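Mariner Mos1 transposase (Drosophila mauritiana, PDB 4MDB) cuts its own transposon DNA out of one site and inserts it into another, using two divalent metal ions in the catalytic domain modelled here. Local coordinates at residues L160-Y165 with R204-L209; R11-C16 with K215-D220; R98-L103 with A136-D141; N105-L110 with L146-L151. The protein carries 1 engineered substitution. One frame throughout, in Å; residues are numbered along the deposited sequence. Where two conformers were deposited one is given.

Interaction 1: residues L160-Y165 with R204-L209; sequences LAPSDY and RGIHKL. With MG (magnesium ion), chain C; RLT (N-(4-fluorobenzyl)-5-hydroxy-1-methyl-2-(1-methyl-1-{[(5-methyl-1,3,4-oxadiazol-2-yl)carbonyl]amino}ethyl)-6-oxo-1,6-di hydropyrimidine-4-carboxamide), chain B.
Tyr165 reaches across from the start of helix 162-175 and bonds to Gly205 near the end of helix 199-207. From CB, CG is turned between the backbone N and the carbonyl carbon (chi1 70°), and the ring lies back against its own turn, with Pro162 CA 3.4 Å above one face, near the rim. Moving outward, CE1 lies 3.8 Å from Lys208 CD, the two side chains sliding past each other in opposite directions, while CE2 on the other flank meets Leu209 CD2 at 4.2 Å. At the tip, OH donates to Gly205 O over 2.7 Å, arriving almost in line with the carbonyl (174°), and OH also touches Leu209 CG at 3.4 Å.

Here the RNase H fold supplies the third aspartate of the DDD motif. Ala161 sits at the N-cap position of the helix, whose first turns include a wider pi-type turn. Within that first turn, Asp164 binds magnesium through both carboxylate oxygens, OD1 at 2.1 Å and OD2 at 2.3 Å. Two raltegravir oxygens, a water and Asp36 complete that site.

Beside the tyrosine, the Pro162 ring crosses Leu209 at about a right angle, CG to CD2 3.8 Å, and Ile206 approaches its CB more loosely. Arg212 adds a cation-pi contact to the Tyr165 ring. The Lys208 ammonium goes elsewhere, to His166 ND1.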
# COMPACT_ATOMS: atom_id res chain seq x y z
N LEU A 160 -6.13 7.46 3.95
CA LEU A 160 -5.96 6.49 5.05
C LEU A 160 -5.01 5.33 4.59
O LEU A 160 -4.72 4.41 5.35
CB LEU A 160 -7.24 5.92 5.55
CG LEU A 160 -8.25 6.96 6.05
CD1 LEU A 160 -9.50 6.20 6.45
CD2 LEU A 160 -7.59 7.74 7.19
N ALA A 161 -4.54 5.41 3.34
CA ALA A 161 -3.63 4.40 2.76
C ALA A 161 -2.21 4.96 2.71
O ALA A 161 -1.91 5.91 1.97
CB ALA A 161 -4.09 4.07 1.35
N PRO A 162 -1.27 4.40 3.48
CA PRO A 162 0.10 4.98 3.48
C PRO A 162 0.75 5.06 2.08
O PRO A 162 1.52 6.01 1.83
CB PRO A 162 0.88 4.09 4.44
CG PRO A 162 -0.17 3.57 5.41
CD PRO A 162 -1.40 3.40 4.54
N SER A 163 0.48 4.13 1.19
CA SER A 163 1.03 4.20 -0.15
C SER A 163 0.60 5.46 -0.86
O SER A 163 1.43 6.05 -1.58
CB SER A 163 0.68 3.00 -1.00
OG SER A 163 1.12 1.74 -0.42
N ASP A 164 -0.65 5.87 -0.61
CA ASP A 164 -1.15 7.12 -1.25
C ASP A 164 -0.74 8.39 -0.51
O ASP A 164 -0.15 9.28 -1.13
CB ASP A 164 -2.67 6.99 -1.41
CG ASP A 164 -3.00 6.01 -2.55
OD1 ASP A 164 -2.33 6.09 -3.62
OD2 ASP A 164 -3.87 5.18 -2.42
N TYR A 165 -1.02 8.50 0.77
CA TYR A 165 -0.71 9.78 1.43
C TYR A 165 0.74 10.05 1.76
O TYR A 165 1.12 11.21 1.94
CB TYR A 165 -1.53 9.91 2.72
CG TYR A 165 -1.17 8.98 3.90
CD1 TYR A 165 -0.00 9.15 4.62
CD2 TYR A 165 -2.01 7.95 4.29
CE1 TYR A 165 0.33 8.32 5.67
CE2 TYR A 165 -1.71 7.15 5.36
CZ TYR A 165 -0.53 7.30 6.06
OH TYR A 165 -0.13 6.53 7.15
N ARG A 204 8.07 6.80 9.29
CA ARG A 204 7.11 7.89 9.46
C ARG A 204 5.79 7.65 8.70
O ARG A 204 4.69 7.90 9.21
CB ARG A 204 7.74 9.23 9.10
CG ARG A 204 8.77 9.75 10.12
CD ARG A 204 9.18 11.20 9.78
NE ARG A 204 10.03 11.23 8.61
CZ ARG A 204 11.36 11.20 8.65
NH1 ARG A 204 12.02 11.19 9.81
NH2 ARG A 204 12.05 11.20 7.49
N GLY A 205 5.88 7.17 7.48
CA GLY A 205 4.71 6.97 6.69
C GLY A 205 3.72 6.01 7.31
O GLY A 205 2.51 6.24 7.32
N ILE A 206 4.24 4.95 7.91
CA ILE A 206 3.41 3.96 8.56
C ILE A 206 2.92 4.52 9.91
O ILE A 206 1.75 4.34 10.30
CB ILE A 206 4.20 2.65 8.83
CG1 ILE A 206 4.63 1.93 7.50
CG2 ILE A 206 3.47 1.64 9.70
CD1 ILE A 206 3.48 1.51 6.60
N HIS A 207 3.80 5.16 10.66
CA HIS A 207 3.39 5.64 12.01
C HIS A 207 2.55 6.94 12.01
O HIS A 207 2.07 7.37 13.08
CB HIS A 207 4.65 5.66 12.91
CG HIS A 207 5.12 4.28 13.26
ND1 HIS A 207 4.86 3.68 14.46
CD2 HIS A 207 5.79 3.36 12.53
CE1 HIS A 207 5.36 2.47 14.48
NE2 HIS A 207 5.93 2.24 13.31
N LYS A 208 2.28 7.52 10.86
CA LYS A 208 1.29 8.54 10.67
C LYS A 208 -0.14 7.98 10.80
O LYS A 208 -1.07 8.76 10.82
CB LYS A 208 1.45 9.18 9.26
CG LYS A 208 2.25 10.49 9.14
CD LYS A 208 2.66 10.63 7.68
CE LYS A 208 3.25 11.97 7.26
NZ LYS A 208 3.39 12.00 5.75
N LEU A 209 -0.31 6.66 10.80
CA LEU A 209 -1.68 6.06 10.70
C LEU A 209 -2.60 6.52 11.86
O LEU A 209 -3.71 6.97 11.64
CB LEU A 209 -1.71 4.54 10.55
CG LEU A 209 -1.40 4.02 9.14
CD1 LEU A 209 -1.05 2.53 9.13
CD2 LEU A 209 -2.62 4.27 8.23
MG MG C . -3.49 4.68 -4.60
CAA RLT B . -14.26 2.62 -4.10
CAB RLT B . -6.39 8.11 -5.55
CAC RLT B . -9.45 8.12 -5.45
CAD RLT B . -8.64 7.61 -8.03
OAE RLT B . -7.10 1.83 -6.05
OAF RLT B . -10.55 5.47 -4.54
OAG RLT B . -4.81 6.29 -4.93
OAH RLT B . -5.21 3.65 -5.04
FAI RLT B . -13.69 -0.01 -3.86
CAJ RLT B . -11.42 0.64 -4.24
CAK RLT B . -12.89 0.31 -6.10
CAL RLT B . -10.38 0.98 -5.13
CAM RLT B . -11.86 0.65 -6.99
CAN RLT B . -9.52 1.37 -7.52
NAO RLT B . -13.87 3.45 -6.59
NAP RLT B . -12.87 4.32 -7.09
NAQ RLT B . -8.47 4.98 -6.38
NAR RLT B . -8.99 2.66 -7.07
NAS RLT B . -10.42 6.24 -6.74
OAT RLT B . -12.58 4.06 -4.86
CAU RLT B . -7.88 2.72 -6.29
CAV RLT B . -10.93 5.50 -5.72
CAW RLT B . -13.64 3.34 -5.26
CAX RLT B . -12.69 0.30 -4.73
CAY RLT B . -10.59 0.98 -6.53
CAZ RLT B . -6.19 4.43 -5.52
CBA RLT B . -12.11 4.64 -6.00
CBB RLT B . -7.51 4.05 -5.99
CBC RLT B . -8.21 6.31 -6.25
CBD RLT B . -5.92 5.83 -5.34
NBE RLT B . -6.93 6.72 -5.76
CBF RLT B . -9.42 7.28 -6.72
O HOH W 1 -2.66 4.84 -6.47

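Interaction 2: residues R11-C16 with K215-D220; sequences RRKNTC and KCVASD
Cys16 and Cys216 meet through different first torsions: SG of Cys16 stands anti to its carbonyl carbon (chi1 -65°), whereas SG of Cys216 stands anti to its backbone N (chi1 -169°). The two sulfurs end up 3.6 Å apart, a packing distance and not a disulfide, and Cys16 SG also touches Cys216 CB at 3.5 Å. Beside them, Val217 CG2 packs on Cys16 CB at 3.7 Å. On the other flank, Cys216 SG lies over one face of the Arg12 guanidinium, nearest NH2 at 3.8 Å. That group is held by a salt bridge to Asp159 and by the carbonyls of Gly221 and Lys222.

Lys13 is extended throughout and runs side by side with Asp220, its CD 3.8 Å from Asp220 CA. Its NZ makes a salt bridge with Asp220 OD1 at 3.1 Å, met on the anti side and 25° out of the carboxylate plane. Asp220 has positive phi and closes helix 209-218 in a Schellman motif, so the lysine binds where that helix stops.

The contact thus ties helix 6-25, near the N-terminal end of the catalytic domain, to its last helix, 209-218, with Leu160, just ahead of helix 162-175, packed against Arg12 and Cys16.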
# COMPACT_ATOMS: atom_id res chain seq x y z
N ARG A 11 -18.69 4.29 6.83
CA ARG A 11 -17.70 3.16 6.73
C ARG A 11 -16.30 3.66 7.15
O ARG A 11 -15.59 3.01 7.99
CB ARG A 11 -17.65 2.58 5.33
CG ARG A 11 -16.71 1.34 5.22
CD ARG A 11 -17.30 0.28 4.31
NE ARG A 11 -16.35 -0.78 3.89
CZ ARG A 11 -15.84 -0.95 2.67
NH1 ARG A 11 -16.11 -0.10 1.66
NH2 ARG A 11 -15.01 -1.96 2.46
N ARG A 12 -15.95 4.85 6.68
CA ARG A 12 -14.64 5.48 7.05
C ARG A 12 -14.59 5.68 8.54
O ARG A 12 -13.66 5.27 9.22
CB ARG A 12 -14.36 6.82 6.36
CG ARG A 12 -13.95 6.70 4.90
CD ARG A 12 -14.13 7.93 4.08
NE ARG A 12 -13.42 9.04 4.67
CZ ARG A 12 -12.14 9.34 4.48
NH1 ARG A 12 -11.37 8.52 3.74
NH2 ARG A 12 -11.59 10.35 5.11
N LYS A 13 -15.64 6.30 9.13
CA LYS A 13 -15.56 6.58 10.57
C LYS A 13 -15.51 5.33 11.36
O LYS A 13 -14.71 5.20 12.31
CB LYS A 13 -16.76 7.49 11.05
CG LYS A 13 -16.61 8.02 12.41
CD LYS A 13 -17.92 8.64 12.88
CE LYS A 13 -17.64 9.27 14.20
NZ LYS A 13 -18.89 9.69 14.93
N ASN A 14 -16.34 4.38 11.00
CA ASN A 14 -16.45 3.13 11.75
C ASN A 14 -15.12 2.32 11.68
O ASN A 14 -14.64 1.81 12.71
CB ASN A 14 -17.56 2.25 11.19
CG ASN A 14 -18.95 2.77 11.56
OD1 ASN A 14 -19.08 3.66 12.43
ND2 ASN A 14 -20.00 2.20 10.94
N THR A 15 -14.56 2.30 10.48
CA THR A 15 -13.24 1.57 10.24
C THR A 15 -12.15 2.23 11.08
O THR A 15 -11.41 1.53 11.82
CB THR A 15 -12.90 1.55 8.79
OG1 THR A 15 -13.95 0.79 8.12
CG2 THR A 15 -11.52 0.86 8.53
N CYS A 16 -12.06 3.56 11.02
CA CYS A 16 -11.07 4.26 11.85
C CYS A 16 -11.25 4.04 13.37
O CYS A 16 -10.30 3.96 14.12
CB CYS A 16 -11.00 5.73 11.54
SG CYS A 16 -10.41 6.01 9.85
N LYS A 215 -8.04 11.86 13.12
CA LYS A 215 -8.61 12.96 12.34
C LYS A 215 -9.88 12.54 11.62
O LYS A 215 -10.86 13.32 11.54
CB LYS A 215 -7.60 13.52 11.36
CG LYS A 215 -6.52 14.35 12.04
CD LYS A 215 -5.65 14.96 10.99
CE LYS A 215 -4.58 15.83 11.60
NZ LYS A 215 -3.70 16.21 10.46
N CYS A 216 -9.88 11.33 11.06
CA CYS A 216 -11.05 10.81 10.41
C CYS A 216 -12.20 10.67 11.34
O CYS A 216 -13.31 11.08 10.99
CB CYS A 216 -10.71 9.47 9.73
SG CYS A 216 -12.06 8.96 8.62
N VAL A 217 -11.95 10.17 12.55
CA VAL A 217 -13.01 10.03 13.55
C VAL A 217 -13.49 11.47 13.90
O VAL A 217 -14.70 11.74 13.93
CB VAL A 217 -12.53 9.23 14.75
CG1 VAL A 217 -13.54 9.34 15.90
CG2 VAL A 217 -12.35 7.75 14.36
N ALA A 218 -12.56 12.40 14.05
CA ALA A 218 -12.99 13.76 14.43
C ALA A 218 -13.77 14.48 13.34
O ALA A 218 -14.58 15.34 13.66
CB ALA A 218 -11.81 14.59 14.90
N SER A 219 -13.54 14.14 12.07
CA SER A 219 -14.21 14.57 10.92
C SER A 219 -15.60 13.90 10.65
O SER A 219 -16.27 14.05 9.62
CB SER A 219 -13.37 14.47 9.69
OG SER A 219 -12.30 15.29 9.82
N ASP A 220 -15.87 12.96 11.55
CA ASP A 220 -17.02 12.03 11.38
C ASP A 220 -17.02 11.28 10.06
O ASP A 220 -18.05 11.00 9.48
CB ASP A 220 -18.38 12.80 11.53
CG ASP A 220 -18.60 13.32 12.94
OD1 ASP A 220 -18.40 12.54 13.88
OD2 ASP A 220 -19.01 14.51 13.08

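Interaction 3: residues R98-L103 with A136-D141; sequences RYQQQL and ARAVRD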
# COMPACT_ATOMS: atom_id res chain seq x y z
N ARG A 98 -2.96 -12.14 -11.79
CA ARG A 98 -1.73 -11.41 -11.61
C ARG A 98 -1.56 -11.02 -10.17
O ARG A 98 -0.44 -11.10 -9.67
CB ARG A 98 -1.66 -10.16 -12.45
CG ARG A 98 -0.25 -9.56 -12.35
CD ARG A 98 -0.06 -8.40 -13.30
NE ARG A 98 -0.36 -8.83 -14.67
CZ ARG A 98 0.52 -9.39 -15.48
NH1 ARG A 98 1.80 -9.57 -15.11
NH2 ARG A 98 0.12 -9.74 -16.70
N TYR A 99 -2.64 -10.61 -9.51
CA TYR A 99 -2.50 -10.14 -8.10
C TYR A 99 -2.14 -11.35 -7.22
O TYR A 99 -1.33 -11.21 -6.28
CB TYR A 99 -3.75 -9.45 -7.57
CG TYR A 99 -3.48 -8.64 -6.34
CD1 TYR A 99 -2.66 -7.61 -6.35
CD2 TYR A 99 -4.13 -8.93 -5.16
CE1 TYR A 99 -2.44 -6.86 -5.19
CE2 TYR A 99 -3.89 -8.21 -4.00
CZ TYR A 99 -3.06 -7.14 -4.07
OH TYR A 99 -2.84 -6.33 -2.93
N GLN A 100 -2.75 -12.51 -7.50
CA GLN A 100 -2.48 -13.71 -6.73
C GLN A 100 -1.01 -14.05 -6.83
O GLN A 100 -0.36 -14.31 -5.81
CB GLN A 100 -3.36 -14.86 -7.27
CG GLN A 100 -3.11 -16.26 -6.79
CD GLN A 100 -4.31 -17.09 -7.20
OE1 GLN A 100 -4.69 -17.15 -8.38
NE2 GLN A 100 -4.97 -17.64 -6.23
N GLN A 101 -0.46 -14.02 -8.04
CA GLN A 101 0.95 -14.28 -8.24
C GLN A 101 1.89 -13.24 -7.59
O GLN A 101 2.92 -13.57 -7.04
CB GLN A 101 1.26 -14.43 -9.74
CG GLN A 101 2.57 -15.09 -9.96
CD GLN A 101 2.67 -16.45 -9.21
OE1 GLN A 101 1.77 -17.30 -9.27
NE2 GLN A 101 3.73 -16.59 -8.43
N GLN A 102 1.48 -11.97 -7.63
CA GLN A 102 2.17 -10.98 -6.91
C GLN A 102 2.26 -11.24 -5.40
O GLN A 102 3.31 -10.98 -4.84
CB GLN A 102 1.50 -9.64 -7.19
CG GLN A 102 1.84 -9.13 -8.62
CD GLN A 102 1.18 -7.82 -8.92
OE1 GLN A 102 0.12 -7.52 -8.37
NE2 GLN A 102 1.79 -7.02 -9.78
N LEU A 103 1.17 -11.63 -4.79
CA LEU A 103 1.16 -11.88 -3.35
C LEU A 103 2.10 -13.02 -3.03
O LEU A 103 2.82 -12.97 -2.05
CB LEU A 103 -0.21 -12.16 -2.83
CG LEU A 103 -1.29 -11.07 -2.92
CD1 LEU A 103 -2.58 -11.59 -2.42
CD2 LEU A 103 -0.86 -9.89 -2.08
N ALA A 136 -11.01 -10.54 -5.00
CA ALA A 136 -11.55 -11.69 -5.80
C ALA A 136 -11.36 -13.00 -5.07
O ALA A 136 -10.48 -13.11 -4.24
CB ALA A 136 -10.87 -11.82 -7.14
N ARG A 137 -12.09 -14.04 -5.47
CA ARG A 137 -12.15 -15.29 -4.65
C ARG A 137 -10.81 -15.94 -4.48
O ARG A 137 -10.45 -16.36 -3.39
CB ARG A 137 -13.16 -16.32 -5.24
CG ARG A 137 -13.39 -17.60 -4.40
CD ARG A 137 -13.77 -18.86 -5.23
NE ARG A 137 -12.57 -19.48 -5.82
CZ ARG A 137 -12.14 -19.34 -7.08
NH1 ARG A 137 -12.82 -18.64 -7.98
NH2 ARG A 137 -11.01 -19.92 -7.45
N ALA A 138 -10.08 -16.06 -5.57
CA ALA A 138 -8.77 -16.69 -5.59
C ALA A 138 -7.75 -15.91 -4.76
O ALA A 138 -6.88 -16.52 -4.16
CB ALA A 138 -8.24 -16.85 -7.00
N VAL A 139 -7.84 -14.59 -4.76
CA VAL A 139 -6.93 -13.78 -3.98
C VAL A 139 -7.27 -13.92 -2.51
O VAL A 139 -6.36 -13.96 -1.63
CB VAL A 139 -7.02 -12.30 -4.42
CG1 VAL A 139 -6.39 -11.37 -3.38
CG2 VAL A 139 -6.32 -12.13 -5.75
N ARG A 140 -8.57 -13.96 -2.19
CA ARG A 140 -9.01 -14.08 -0.79
C ARG A 140 -8.48 -15.42 -0.26
O ARG A 140 -7.95 -15.47 0.85
CB ARG A 140 -10.52 -13.94 -0.60
CG ARG A 140 -11.01 -12.51 -0.73
CD ARG A 140 -12.47 -12.44 -0.34
NE ARG A 140 -13.08 -11.15 -0.59
CZ ARG A 140 -13.67 -10.40 0.33
NH1 ARG A 140 -13.72 -10.79 1.60
NH2 ARG A 140 -14.22 -9.24 -0.02
N ASP A 141 -8.55 -16.42 -1.10
CA ASP A 141 -8.02 -17.79 -0.74
C ASP A 141 -6.52 -17.73 -0.48
O ASP A 141 -5.98 -18.28 0.52
CB ASP A 141 -8.32 -18.78 -1.87
CG ASP A 141 -9.80 -19.18 -1.94
OD1 ASP A 141 -10.58 -18.69 -1.09
OD2 ASP A 141 -10.20 -19.97 -2.85
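Tyr99 presents the edge of its ring to Val139, whose CG1 lies in the ring plane 3.8 Å from CD2, and the two side chains cross at about a right angle. The ring also stacks with that of His134, and its hydroxyl is hydrogen-bonded to His128, a neighbour of the magnesium ligand Asp129. The helices brought together are 96-113 and 137-146, both packed against the central sheet of the RNase H fold. They run nearly parallel, their local axes 13° apart and 9.1 Å at closest approach. Helix 137-146 is the crossover between the parallel strands 125-127 and 149-150.

Val139 carries most of the apolar contact from its helix. CG1, anti to its backbone N, meets Leu103 CD1 at 3.9 Å as well as the tyrosine. CG2 comes 4.0 Å from the backbone N of Gln100, beside the closest pair of CA atoms, Gln100 and Val139, at 5.2 Å. Phe126 of strand 125-127 lies against both Tyr99 and Leu103, carrying this apolar seam down to the sheet.

The second flat group is the Gln100 amide, at the more exposed side of the seam. Ala138 CB sits 3.5 Å from Gln100 NE2, with OE1 only slightly farther off. NE2 also comes within 3.0 Å of Ala138 O, but at a poor angle; its hydrogen bond goes instead to Thr142 OG1, which itself bonds to that same Ala138 O.

Interaction 4: residues N105-L110 with L146-L151; sequences NLNRAL and LNWEVL
Trp148 points the six-membered end of its indole at helix 96-113, and three side chains of that helix receive it in different ways. Leu110 meets it tip to tip, CD2 to CZ2 3.7 Å. Leu106 crosses obliquely, with CG and CD2 both 3.9 Å from CH2. Asn107 comes to the rim near the ring plane, ND2 to CZ2 3.6 Å, its amide turned 55° from the indole. In Trp148, CG stands anti to the carbonyl carbon (chi1 -61°), and chi2 of -10° then sets the turn of the indole about the CB-CG bond.

Trp148 stands at the turn between helix 137-146 and the short strand 149-150, an outermost strand of the RNase H sheet, parallel to 125-127. The indole lies between that turn and helix 96-113, and Phe126 meets it from the sheet with planes at about 50°.

Leu146, the last residue of helix 137-146, works from another side. Its CD1 lies over one face of the indole, 3.9 Å above the plane and offset toward the rim. Its CD2 presses on Asn107 CG at 3.5 Å as the two side chains slide past each other in opposite directions. A water in the indole plane bridges the polar edge: it accepts from Trp148 NE1 at 3.0 Å and, more weakly, from Asn107 ND2. The amide oxygen, Asn107 OD1, has a weak hydrogen bond to Gln111.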
# COMPACT_ATOMS: atom_id res chain seq x y z
N ASN A 105 4.80 -13.93 -4.80
CA ASN A 105 6.13 -13.42 -4.94
C ASN A 105 6.54 -12.48 -3.79
O ASN A 105 7.62 -12.48 -3.34
CB ASN A 105 6.24 -12.69 -6.26
CG ASN A 105 6.03 -13.63 -7.43
OD1 ASN A 105 6.17 -14.81 -7.25
ND2 ASN A 105 5.69 -13.12 -8.61
N LEU A 106 5.58 -11.67 -3.33
CA LEU A 106 5.81 -10.76 -2.24
C LEU A 106 6.17 -11.56 -0.99
O LEU A 106 7.04 -11.15 -0.26
CB LEU A 106 4.52 -9.90 -1.95
CG LEU A 106 4.46 -9.15 -0.58
CD1 LEU A 106 5.53 -8.15 -0.38
CD2 LEU A 106 3.13 -8.31 -0.50
N ASN A 107 5.50 -12.68 -0.76
CA ASN A 107 5.74 -13.52 0.40
C ASN A 107 7.20 -14.04 0.31
O ASN A 107 7.88 -14.12 1.32
CB ASN A 107 4.75 -14.68 0.44
CG ASN A 107 4.95 -15.59 1.61
OD1 ASN A 107 5.21 -16.83 1.46
ND2 ASN A 107 4.90 -15.05 2.72
N ARG A 108 7.65 -14.40 -0.87
CA ARG A 108 9.05 -14.83 -1.02
C ARG A 108 10.04 -13.73 -0.64
O ARG A 108 10.97 -13.96 0.13
CB ARG A 108 9.30 -15.32 -2.45
CG ARG A 108 8.56 -16.58 -2.87
CD ARG A 108 9.53 -17.25 -3.87
NE ARG A 108 8.99 -18.43 -4.51
CZ ARG A 108 9.74 -19.34 -5.13
NH1 ARG A 108 11.08 -19.23 -5.16
NH2 ARG A 108 9.15 -20.38 -5.71
N ALA A 109 9.79 -12.49 -1.10
CA ALA A 109 10.57 -11.35 -0.74
C ALA A 109 10.58 -11.08 0.76
O ALA A 109 11.60 -10.80 1.35
CB ALA A 109 10.10 -10.13 -1.50
N LEU A 110 9.41 -11.20 1.40
CA LEU A 110 9.24 -10.95 2.82
C LEU A 110 10.09 -11.98 3.62
O LEU A 110 10.77 -11.59 4.58
CB LEU A 110 7.79 -11.19 3.17
CG LEU A 110 7.00 -10.44 4.20
CD1 LEU A 110 7.44 -9.01 4.45
CD2 LEU A 110 5.59 -10.40 3.58
N LEU A 146 -1.70 -17.79 2.99
CA LEU A 146 -0.57 -17.05 3.54
C LEU A 146 -0.81 -16.73 5.03
O LEU A 146 0.11 -16.65 5.79
CB LEU A 146 -0.39 -15.75 2.77
CG LEU A 146 0.11 -15.89 1.31
CD1 LEU A 146 -0.05 -14.59 0.54
CD2 LEU A 146 1.57 -16.31 1.41
N ASN A 147 -2.07 -16.59 5.36
CA ASN A 147 -2.57 -16.29 6.70
C ASN A 147 -2.06 -14.97 7.24
O ASN A 147 -1.65 -14.83 8.39
CB ASN A 147 -2.35 -17.42 7.65
CG ASN A 147 -3.47 -17.48 8.69
OD1 ASN A 147 -3.28 -17.15 9.83
ND2 ASN A 147 -4.62 -17.74 8.26
N TRP A 148 -2.12 -13.99 6.38
CA TRP A 148 -1.95 -12.61 6.75
C TRP A 148 -3.28 -12.10 7.23
O TRP A 148 -4.33 -12.40 6.64
CB TRP A 148 -1.48 -11.82 5.54
CG TRP A 148 -0.11 -12.28 4.96
CD1 TRP A 148 0.81 -13.18 5.54
CD2 TRP A 148 0.48 -11.85 3.74
NE1 TRP A 148 1.87 -13.31 4.74
CE2 TRP A 148 1.72 -12.52 3.62
CE3 TRP A 148 0.10 -10.96 2.74
CZ2 TRP A 148 2.59 -12.32 2.56
CZ3 TRP A 148 0.99 -10.78 1.62
CH2 TRP A 148 2.20 -11.48 1.56
N GLU A 149 -3.21 -11.29 8.25
CA GLU A 149 -4.40 -10.61 8.72
C GLU A 149 -4.71 -9.44 7.79
O GLU A 149 -3.88 -8.53 7.68
CB GLU A 149 -4.14 -10.13 10.13
CG GLU A 149 -5.45 -9.63 10.67
CD GLU A 149 -5.36 -8.92 11.98
OE1 GLU A 149 -6.44 -8.28 12.29
OE2 GLU A 149 -4.30 -8.94 12.64
N VAL A 150 -5.90 -9.42 7.19
CA VAL A 150 -6.28 -8.37 6.28
C VAL A 150 -7.02 -7.27 7.04
O VAL A 150 -8.06 -7.48 7.69
CB VAL A 150 -7.09 -8.93 5.12
CG1 VAL A 150 -7.52 -7.82 4.17
CG2 VAL A 150 -6.25 -9.95 4.39
N LEU A 151 -6.42 -6.10 7.05
CA LEU A 151 -6.98 -4.96 7.75
C LEU A 151 -8.15 -4.39 6.97
O LEU A 151 -8.15 -4.38 5.77
CB LEU A 151 -5.82 -3.95 7.93
CG LEU A 151 -5.57 -3.32 9.26
CD1 LEU A 151 -5.49 -4.20 10.51
CD2 LEU A 151 -4.44 -2.32 9.20
O HOH W 2 4.17 -15.16 5.23

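In the fold
Interactions 3 and 4 are neighbours, centres 11 Å apart, both using helix 96-113; Leu103 of one packs on Trp148 and Leu146 of the other. Along the chain their segments alternate, so helix 96-113 is held first by helix 137-146 and then by the turn into strand 149-150. Interaction 1 follows both in sequence and lies across the chain's centre from interaction 3, about 23 Å between centres. Interaction 2 spans all three, pairing helix 6-25 with helix 209-218, and touches interaction 1, centres 15 Å apart. The contacts thus pack helices around the sheet carrying Asp36 and around the helix carrying Asp164, both magnesium ligands.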